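Local coordinates for putative hemoglobin-like oxygen-binding protein (Pseudoalteromonas haloplanktis, PDB 4UUR) that binds heme and probably carries or handles oxygen, as a cold-adapted truncated hemoglobin of group II, at residues A[38-41]-A[42-46]; A[62-65]-A[66-70]; A[111-114]-A[115-119]. All coordinates share one frame; numbering follows the deposited sequence.

Interaction 1 of 3, residues A[38-41]-A[42-46]; sequences ANRF and YDIMA
Tyr-42 follows Phe-41 directly along helix 31-45, the B helix of the globin fold, yet their rings meet edge-to-face: the edge of Phe-41 points down on the tyrosine ring, with CD2 of Phe-41 over its centre, and the two planes stand at 71°. The centroids are 5.0 Å apart. Different first torsions bring the neighbouring rings together: CG of Phe-41 is anti to the backbone N (chi1 179°), that of Tyr-42 anti to the carbonyl carbon and beside the N (chi1 -73°). The side chain of Tyr-42 comes within about 5 Å of the heme, between nearest atoms. The backbone bond from Tyr-42 N to Ala-38 O is weak at 3.3 Å, and CD2 of Tyr-42 lies near that same oxygen. With an alanine here the ring is gone, and Phe-41 would probably lose the face its edge rests on, while a gap would open beside Ile-65 and Arg-66 of helix 63-76. One step on, Asp-43 N bonds to Asn-39 O at 2.9 Å; Asp-43 OD1 makes a salt bridge with Arg-66, which also hydrogen-bonds to side-chain OD1 of Asn-39. Ile-44 N holds Arg-40 O at 3.0 Å, and CD1 of Ile-44 rests 3.8 Å from CG of Arg-40, whose bent chain leads on to a salt bridge with Glu-120. At Met-45 the final methyl turns back at chi3, bringing CE 3.4 Å from CE2 of Phe-41, while Met-45 N bonds to Phe-41 O. Around the buried Phe-41, helix 103-120 packs through Cys-112, Met-113 and Thr-116 and helix 63-76 through Phe-69, while Met-45 leans on Leu-54 and Tyr-55 of helix 52-56.

Interaction 2 of 3, residues A[62-65]-A[66-70]; sequences LDRI and RQVFF. With HEM (protoporphyrin IX containing Fe), chain C.
The opening turns of helix 63-76, the E helix that lines the distal side of a globin heme pocket, are held by regular helical bonds such as Arg-66 N to Leu-62 O at 2.9 Å and Phe-69 N to Ile-65 O. Ile-65, Val-68 and Phe-69 turn to the porphyrin and belong to its pocket. CD1 of Ile-65 lies 3.6 Å from the propionate carbon CBA of the heme and almost as near CAD of the other propionate, placing this methyl against both propionate arms. Val-68 divides its branches: CG1, anti to the backbone nitrogen (chi1 170°), meets the second propionate, 3.7 Å from its O1D, whereas CG2 faces back along the helix. There CD of Arg-64 runs beside it at 3.6 Å, the two side chains pointing the same way. The guanidinium of Arg-64 has the other propionate near its plane, at its edge, but NH1 to O2A of the heme is long at 4.1 Å. Arg-66 leaves from another flank, extended from CG to NE past CB of Leu-62 on the way to its acidic partner Asp-43. Phe-69 stands one turn on from Ile-65; its CE1 comes 4.0 Å from the methine carbon CHD of the heme, and helix 103-120 backs the ring with Trp-109 and Met-113. On this same distal side a water is bound to the heme iron, its oxygen 2.2 Å from the metal.

Interaction 3 of 3, residues A[111-114]-A[115-119]; sequences YCMN and KTLDL
Cys-112 O is gripped twice by Thr-116: by the hydroxyl OG1 at 2.9 Å and by the backbone N at 3.1 Å, the two donors arriving from opposite faces of the carbonyl plane. Thr-116 can do this because OG1 stands beside its own nitrogen (chi1 -67°), which aims the hydroxyl back up the helix and gives this buried group an acceptor within its own helix. CB and CG2 of Thr-116 lie loosely beside SD of Met-113. The segments are consecutive turns of helix 103-120, the G helix of the globin fold: Cys-112 and Thr-116 pack on Phe-41 of helix 31-45, Met-113 and Leu-117 on Phe-134 of helix 124-141. Facing that second neighbour, Met-113 bends at chi2 and chi3, with CG 3.9 Å from CD1 of Leu-117, and Leu-117 N bonds to Met-113 O at 2.8 Å. The outer flank has different chemistry. There Lys-115 folds over Tyr-111 in a CH-pi contact, CD 4.0 Å from the ring centroid and 25° off its normal, displaced toward the rim on the hydroxyl side. The bends at chi3 and chi4 then carry NZ of Lys-115 along the ring to Tyr-111 OH, a weak bond of 3.4 Å; the firmer partner of that hydroxyl is Asp-48, and Tyr-50 meets the tyrosine ring edge-to-face.

All three are single-helix contacts, one each on helices 31-45, 63-76 and 103-120. Interaction 1 is the middle piece: its centre lies about 10 Å from that of interaction 2 and about 9 Å from that of interaction 3, themselves about 17 Å apart. Toward interaction 2 the junction is partly ionic, Asp-43 to Arg-66; toward interaction 3 it is buried packing, Phe-41 on Cys-112. Interactions 2 and 3 meet where Phe-69 touches Met-113. Each is partly buried: interaction 1 sets its aromatic pair and Met-45 inside with Asp-43 exposed, interaction 2 alone reaches the heme directly and leaves Asp-63, Arg-64 and Gln-67 exposed, and interaction 3 backs a buried face with exposed Lys-115.

Interaction 1 of 3, residues A[38-41]-A[42-46]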
loop_
_atom_site.group_PDB
_atom_site.type_symbol
_atom_site.label_atom_id
_atom_site.label_comp_id
_atom_site.label_asym_id
_atom_site.label_seq_id
_atom_site.Cartn_x
_atom_site.Cartn_y
_atom_site.Cartn_z
ATOM N N ALA A 38 -1.286 4.797 -4.905
ATOM C CA ALA A 38 -0.566 5.259 -3.747
ATOM C C ALA A 38 -1.265 6.492 -3.186
ATOM O O ALA A 38 -1.495 6.616 -1.975
ATOM C CB ALA A 38 0.874 5.587 -4.146
ATOM N N ASN A 39 -1.620 7.410 -4.078
ATOM C CA ASN A 39 -2.229 8.623 -3.659
ATOM C C ASN A 39 -3.624 8.475 -3.171
ATOM O O ASN A 39 -3.965 9.131 -2.225
ATOM C CB ASN A 39 -2.131 9.721 -4.714
ATOM C CG ASN A 39 -0.761 10.356 -4.722
ATOM O OD1 ASN A 39 -0.267 10.831 -3.709
ATOM N ND2 ASN A 39 -0.111 10.280 -5.828
ATOM N N ARG A 40 -4.427 7.669 -3.832
ATOM C CA ARG A 40 -5.803 7.389 -3.409
ATOM C C ARG A 40 -5.820 6.721 -2.027
ATOM O O ARG A 40 -6.656 7.046 -1.186
ATOM C CB ARG A 40 -6.434 6.430 -4.389
ATOM C CG ARG A 40 -7.830 5.910 -4.007
ATOM C CD ARG A 40 -8.920 6.898 -4.319
ATOM N NE ARG A 40 -9.130 6.944 -5.757
ATOM C CZ ARG A 40 -10.018 7.720 -6.369
ATOM N NH1 ARG A 40 -10.803 8.567 -5.712
ATOM N NH2 ARG A 40 -10.136 7.631 -7.664
ATOM N N PHE A 41 -4.897 5.786 -1.812
ATOM C CA PHE A 41 -4.741 5.082 -0.536
ATOM C C PHE A 41 -4.607 6.066 0.628
ATOM O O PHE A 41 -5.352 5.986 1.592
ATOM C CB PHE A 41 -3.502 4.148 -0.592
ATOM C CG PHE A 41 -3.242 3.401 0.686
ATOM C CD1 PHE A 41 -4.133 2.451 1.155
ATOM C CD2 PHE A 41 -2.140 3.677 1.442
ATOM C CE1 PHE A 41 -3.906 1.792 2.343
ATOM C CE2 PHE A 41 -1.893 2.998 2.609
ATOM C CZ PHE A 41 -2.767 2.042 3.050
ATOM N N TYR A 42 -3.664 6.997 0.520
ATOM C CA TYR A 42 -3.422 7.972 1.578
ATOM C C TYR A 42 -4.527 9.016 1.619
ATOM O O TYR A 42 -4.862 9.540 2.680
ATOM C CB TYR A 42 -2.027 8.611 1.357
ATOM C CG TYR A 42 -0.904 7.618 1.703
ATOM C CD1 TYR A 42 -0.769 7.133 3.001
ATOM C CD2 TYR A 42 -0.043 7.145 0.748
ATOM C CE1 TYR A 42 0.190 6.177 3.332
ATOM C CE2 TYR A 42 0.959 6.227 1.062
ATOM C CZ TYR A 42 1.072 5.732 2.371
ATOM O OH TYR A 42 2.034 4.798 2.725
ATOM N N ASP A 43 -5.107 9.324 0.471
ATOM C CA ASP A 43 -6.197 10.278 0.437
ATOM C C ASP A 43 -7.364 9.821 1.285
ATOM O O ASP A 43 -7.966 10.610 2.019
ATOM C CB ASP A 43 -6.621 10.488 -1.001
ATOM C CG ASP A 43 -5.758 11.553 -1.714
ATOM O OD1 ASP A 43 -4.889 12.186 -1.060
ATOM O OD2 ASP A 43 -5.995 11.766 -2.909
ATOM N N ILE A 44 -7.641 8.524 1.209
ATOM C CA ILE A 44 -8.721 7.893 1.940
ATOM C C ILE A 44 -8.328 7.705 3.402
ATOM O O ILE A 44 -9.141 7.978 4.301
ATOM C CB ILE A 44 -9.066 6.540 1.317
ATOM C CG1 ILE A 44 -9.801 6.769 -0.008
ATOM C CG2 ILE A 44 -9.861 5.662 2.276
ATOM C CD1 ILE A 44 -9.896 5.534 -0.865
ATOM N N MET A 45 -7.089 7.249 3.634
ATOM C CA MET A 45 -6.607 7.038 4.978
ATOM C C MET A 45 -6.728 8.300 5.811
ATOM O O MET A 45 -7.042 8.222 7.011
ATOM C CB MET A 45 -5.130 6.627 4.979
ATOM C CG MET A 45 -4.529 6.420 6.381
ATOM S SD MET A 45 -2.749 6.198 6.390
ATOM C CE MET A 45 -2.529 4.674 5.456
ATOM N N ALA A 46 -6.415 9.438 5.178
ATOM C CA ALA A 46 -6.313 10.729 5.854
ATOM C C ALA A 46 -7.667 11.368 6.244
ATOM O O ALA A 46 -7.711 12.380 6.949
ATOM C CB ALA A 46 -5.492 11.711 5.011
#

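Interaction 2 of 3, residues A[62-65]-A[66-70]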
loop_
_atom_site.group_PDB
_atom_site.type_symbol
_atom_site.label_atom_id
_atom_site.label_comp_id
_atom_site.label_asym_id
_atom_site.label_seq_id
_atom_site.Cartn_x
_atom_site.Cartn_y
_atom_site.Cartn_z
ATOM N N LEU A 62 2.380 14.065 4.490
ATOM C CA LEU A 62 2.543 12.801 3.790
ATOM C C LEU A 62 3.379 12.773 2.515
ATOM O O LEU A 62 3.490 11.714 1.862
ATOM C CB LEU A 62 1.161 12.188 3.501
ATOM C CG LEU A 62 0.271 11.974 4.719
ATOM C CD1 LEU A 62 -1.161 11.601 4.305
ATOM C CD2 LEU A 62 0.873 10.965 5.659
ATOM N N ASP A 63 3.995 13.882 2.155
ATOM C CA ASP A 63 4.630 13.971 0.824
ATOM C C ASP A 63 5.627 12.840 0.563
ATOM O O ASP A 63 5.562 12.155 -0.479
ATOM C CB ASP A 63 5.268 15.359 0.631
ATOM C CG ASP A 63 4.302 16.513 1.043
ATOM O OD1 ASP A 63 3.082 16.258 1.252
ATOM O OD2 ASP A 63 4.752 17.668 1.182
ATOM N N ARG A 64 6.506 12.585 1.528
ATOM C CA ARG A 64 7.569 11.596 1.323
ATOM C C ARG A 64 7.027 10.166 1.282
ATOM O O ARG A 64 7.482 9.388 0.422
ATOM C CB ARG A 64 8.687 11.760 2.384
ATOM C CG ARG A 64 9.367 10.511 2.940
ATOM C CD ARG A 64 10.629 10.107 2.174
ATOM N NE ARG A 64 11.722 9.475 2.965
ATOM C CZ ARG A 64 11.603 8.675 4.036
ATOM N NH1 ARG A 64 10.429 8.323 4.549
ATOM N NH2 ARG A 64 12.699 8.205 4.607
ATOM N N ILE A 65 6.113 9.809 2.209
ATOM C CA ILE A 65 5.583 8.445 2.236
ATOM C C ILE A 65 4.680 8.160 1.015
ATOM O O ILE A 65 4.633 7.028 0.530
ATOM C CB ILE A 65 4.843 8.134 3.568
ATOM C CG1 ILE A 65 4.466 6.676 3.660
ATOM C CG2 ILE A 65 3.555 8.935 3.693
ATOM C CD1 ILE A 65 5.639 5.748 3.571
ATOM N N ARG A 66 3.953 9.178 0.535
ATOM C CA ARG A 66 3.239 9.034 -0.715
ATOM C C ARG A 66 4.212 8.577 -1.838
ATOM O O ARG A 66 3.942 7.585 -2.550
ATOM C CB ARG A 66 2.565 10.327 -1.111
ATOM C CG ARG A 66 1.304 10.602 -0.342
ATOM C CD ARG A 66 0.734 11.964 -0.737
ATOM N NE ARG A 66 -0.494 12.285 -0.014
ATOM C CZ ARG A 66 -1.742 11.898 -0.344
ATOM N NH1 ARG A 66 -2.007 11.158 -1.407
ATOM N NH2 ARG A 66 -2.747 12.266 0.395
ATOM N N GLN A 67 5.326 9.301 -1.956
ATOM C CA GLN A 67 6.351 9.065 -2.969
ATOM C C GLN A 67 7.028 7.711 -2.749
ATOM O O GLN A 67 7.154 6.903 -3.661
ATOM C CB GLN A 67 7.372 10.205 -2.930
ATOM C CG GLN A 67 8.634 10.044 -3.786
ATOM C CD GLN A 67 8.340 9.861 -5.263
ATOM O OE1 GLN A 67 7.516 10.579 -5.860
ATOM N NE2 GLN A 67 9.006 8.885 -5.868
ATOM N N VAL A 68 7.431 7.435 -1.520
ATOM C CA VAL A 68 8.079 6.152 -1.213
ATOM C C VAL A 68 7.170 4.980 -1.503
ATOM O O VAL A 68 7.589 4.027 -2.136
ATOM C CB VAL A 68 8.556 6.094 0.247
ATOM C CG1 VAL A 68 8.992 4.690 0.636
ATOM C CG2 VAL A 68 9.728 7.043 0.428
ATOM N N PHE A 69 5.920 5.025 -1.031
ATOM C CA PHE A 69 4.980 3.923 -1.284
ATOM C C PHE A 69 4.808 3.723 -2.784
ATOM O O PHE A 69 4.739 2.599 -3.230
ATOM C CB PHE A 69 3.619 4.206 -0.655
ATOM C CG PHE A 69 2.670 3.039 -0.687
ATOM C CD1 PHE A 69 3.024 1.815 -0.173
ATOM C CD2 PHE A 69 1.406 3.185 -1.161
ATOM C CE1 PHE A 69 2.161 0.730 -0.197
ATOM C CE2 PHE A 69 0.502 2.159 -1.131
ATOM C CZ PHE A 69 0.879 0.917 -0.658
ATOM N N PHE A 70 4.724 4.804 -3.551
ATOM C CA PHE A 70 4.656 4.703 -5.019
ATOM C C PHE A 70 5.864 3.944 -5.586
ATOM O O PHE A 70 5.701 2.959 -6.337
ATOM C CB PHE A 70 4.594 6.089 -5.655
ATOM C CG PHE A 70 5.075 6.130 -7.076
ATOM C CD1 PHE A 70 4.360 5.498 -8.091
ATOM C CD2 PHE A 70 6.234 6.830 -7.413
ATOM C CE1 PHE A 70 4.802 5.543 -9.409
ATOM C CE2 PHE A 70 6.689 6.876 -8.726
ATOM C CZ PHE A 70 5.977 6.221 -9.723
HETATM C CHA HEM C . 5.955 2.571 5.991
HETATM C CHB HEM C . 2.174 1.405 8.830
HETATM C CHC HEM C . 1.390 -2.435 5.961
HETATM C CHD HEM C . 4.458 -0.638 2.773
HETATM C C1A HEM C . 5.025 2.569 7.015
HETATM C C2A HEM C . 4.978 3.504 8.051
HETATM C C3A HEM C . 3.904 3.185 8.828
HETATM C C4A HEM C . 3.279 2.033 8.297
HETATM C CMA HEM C . 3.447 3.924 10.079
HETATM C CAA HEM C . 5.922 4.662 8.304
HETATM C CBA HEM C . 6.021 5.622 7.119
HETATM C CGA HEM C . 6.278 7.070 7.479
HETATM O O1A HEM C . 5.478 7.815 8.083
HETATM O O2A HEM C . 7.351 7.555 7.086
HETATM C C1B HEM C . 1.657 0.212 8.298
HETATM C C2B HEM C . 0.685 -0.609 8.946
HETATM C C3B HEM C . 0.472 -1.700 8.143
HETATM C C4B HEM C . 1.391 -1.532 7.020
HETATM C CMB HEM C . 0.006 -0.233 10.251
HETATM C CAB HEM C . -0.362 -2.943 8.177
HETATM C CBB HEM C . -1.006 -3.304 9.238
HETATM C C1C HEM C . 2.083 -2.257 4.770
HETATM C C2C HEM C . 1.962 -3.028 3.603
HETATM C C3C HEM C . 2.868 -2.512 2.709
HETATM C C4C HEM C . 3.492 -1.406 3.333
HETATM C CMC HEM C . 1.035 -4.226 3.443
HETATM C CAC HEM C . 3.163 -2.890 1.309
HETATM C CBC HEM C . 2.413 -3.754 0.633
HETATM C C1D HEM C . 5.109 0.336 3.463
HETATM C C2D HEM C . 6.271 1.002 2.880
HETATM C C3D HEM C . 6.676 1.883 3.769
HETATM C C4D HEM C . 5.774 1.748 4.903
HETATM C CMD HEM C . 6.938 0.769 1.553
HETATM C CAD HEM C . 7.889 2.788 3.653
HETATM C CBD HEM C . 9.009 2.052 4.395
HETATM C CGD HEM C . 10.376 2.743 4.330
HETATM O O1D HEM C . 10.522 3.882 3.859
HETATM O O2D HEM C . 11.410 2.190 4.755
HETATM N NA HEM C . 3.941 1.696 7.159
HETATM N NB HEM C . 2.019 -0.386 7.180
HETATM N NC HEM C . 2.977 -1.280 4.568
HETATM N ND HEM C . 4.810 0.839 4.640
HETATM FE FE HEM C . 3.495 0.251 5.850
HETATM O O HOH W 1 2.092 1.636 4.889
#

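Interaction 3 of 3, residues A[111-114]-A[115-119]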
loop_
_atom_site.group_PDB
_atom_site.type_symbol
_atom_site.label_atom_id
_atom_site.label_comp_id
_atom_site.label_asym_id
_atom_site.label_seq_id
_atom_site.Cartn_x
_atom_site.Cartn_y
_atom_site.Cartn_z
ATOM N N TYR A 111 -8.790 -2.120 4.742
ATOM C CA TYR A 111 -9.988 -1.351 4.451
ATOM C C TYR A 111 -9.684 -0.196 3.490
ATOM O O TYR A 111 -10.372 -0.018 2.499
ATOM C CB TYR A 111 -10.569 -0.868 5.784
ATOM C CG TYR A 111 -11.595 0.208 5.679
ATOM C CD1 TYR A 111 -11.215 1.530 5.653
ATOM C CD2 TYR A 111 -12.961 -0.098 5.639
ATOM C CE1 TYR A 111 -12.155 2.547 5.561
ATOM C CE2 TYR A 111 -13.918 0.908 5.564
ATOM C CZ TYR A 111 -13.508 2.220 5.538
ATOM O OH TYR A 111 -14.417 3.227 5.443
ATOM N N CYS A 112 -8.638 0.578 3.782
ATOM C CA CYS A 112 -8.188 1.626 2.878
ATOM C C CYS A 112 -7.760 1.065 1.530
ATOM O O CYS A 112 -8.104 1.643 0.499
ATOM C CB CYS A 112 -7.006 2.382 3.476
ATOM S SG CYS A 112 -7.489 3.464 4.818
ATOM N N MET A 113 -6.979 -0.024 1.520
ATOM C CA MET A 113 -6.463 -0.536 0.219
ATOM C C MET A 113 -7.563 -1.257 -0.637
ATOM O O MET A 113 -7.594 -1.141 -1.880
ATOM C CB MET A 113 -5.242 -1.423 0.430
ATOM C CG MET A 113 -4.673 -1.999 -0.844
ATOM S SD MET A 113 -4.182 -0.677 -1.956
ATOM C CE MET A 113 -2.628 -0.164 -1.164
ATOM N N ASN A 114 -8.473 -1.971 0.030
ATOM C CA ASN A 114 -9.734 -2.447 -0.631
ATOM C C ASN A 114 -10.520 -1.327 -1.329
ATOM O O ASN A 114 -10.844 -1.400 -2.514
ATOM C CB ASN A 114 -10.636 -3.171 0.380
ATOM C CG ASN A 114 -10.050 -4.512 0.835
ATOM O OD1 ASN A 114 -9.285 -5.157 0.124
ATOM N ND2 ASN A 114 -10.361 -4.900 2.055
ATOM N N LYS A 115 -10.826 -0.284 -0.595
ATOM C CA LYS A 115 -11.512 0.854 -1.188
ATOM C C LYS A 115 -10.768 1.461 -2.375
ATOM O O LYS A 115 -11.403 1.875 -3.379
ATOM C CB LYS A 115 -11.734 1.919 -0.135
ATOM C CG LYS A 115 -12.787 1.520 0.892
ATOM C CD LYS A 115 -13.068 2.661 1.851
ATOM C CE LYS A 115 -14.436 3.290 1.617
ATOM N NZ LYS A 115 -15.461 2.458 2.324
ATOM N N THR A 116 -9.431 1.527 -2.255
ATOM C CA THR A 116 -8.582 2.049 -3.298
ATOM C C THR A 116 -8.645 1.166 -4.556
ATOM O O THR A 116 -8.762 1.664 -5.678
ATOM C CB THR A 116 -7.109 2.108 -2.794
ATOM O OG1 THR A 116 -7.018 3.086 -1.745
ATOM C CG2 THR A 116 -6.105 2.446 -3.924
ATOM N N LEU A 117 -8.480 -0.132 -4.365
ATOM C CA LEU A 117 -8.441 -1.077 -5.477
ATOM C C LEU A 117 -9.790 -1.213 -6.201
ATOM O O LEU A 117 -9.803 -1.301 -7.438
ATOM C CB LEU A 117 -7.948 -2.448 -5.016
ATOM C CG LEU A 117 -6.479 -2.427 -4.577
ATOM C CD1 LEU A 117 -6.080 -3.750 -3.980
ATOM C CD2 LEU A 117 -5.566 -2.091 -5.713
ATOM N N ASP A 118 -10.896 -1.158 -5.461
ATOM C CA ASP A 118 -12.212 -1.006 -6.098
ATOM C C ASP A 118 -12.270 0.206 -7.035
ATOM O O ASP A 118 -12.820 0.127 -8.141
ATOM C CB ASP A 118 -13.360 -0.892 -5.055
ATOM C CG ASP A 118 -13.675 -2.216 -4.402
ATOM O OD1 ASP A 118 -13.078 -3.222 -4.828
ATOM O OD2 ASP A 118 -14.462 -2.259 -3.426
ATOM N N LEU A 119 -11.734 1.338 -6.611
ATOM C CA LEU A 119 -11.850 2.495 -7.488
ATOM C C LEU A 119 -10.794 2.507 -8.601
ATOM O O LEU A 119 -11.011 3.111 -9.632
ATOM C CB LEU A 119 -11.801 3.789 -6.690
ATOM C CG LEU A 119 -13.066 4.136 -5.922
ATOM C CD1 LEU A 119 -12.742 4.988 -4.727
ATOM C CD2 LEU A 119 -14.065 4.823 -6.799
#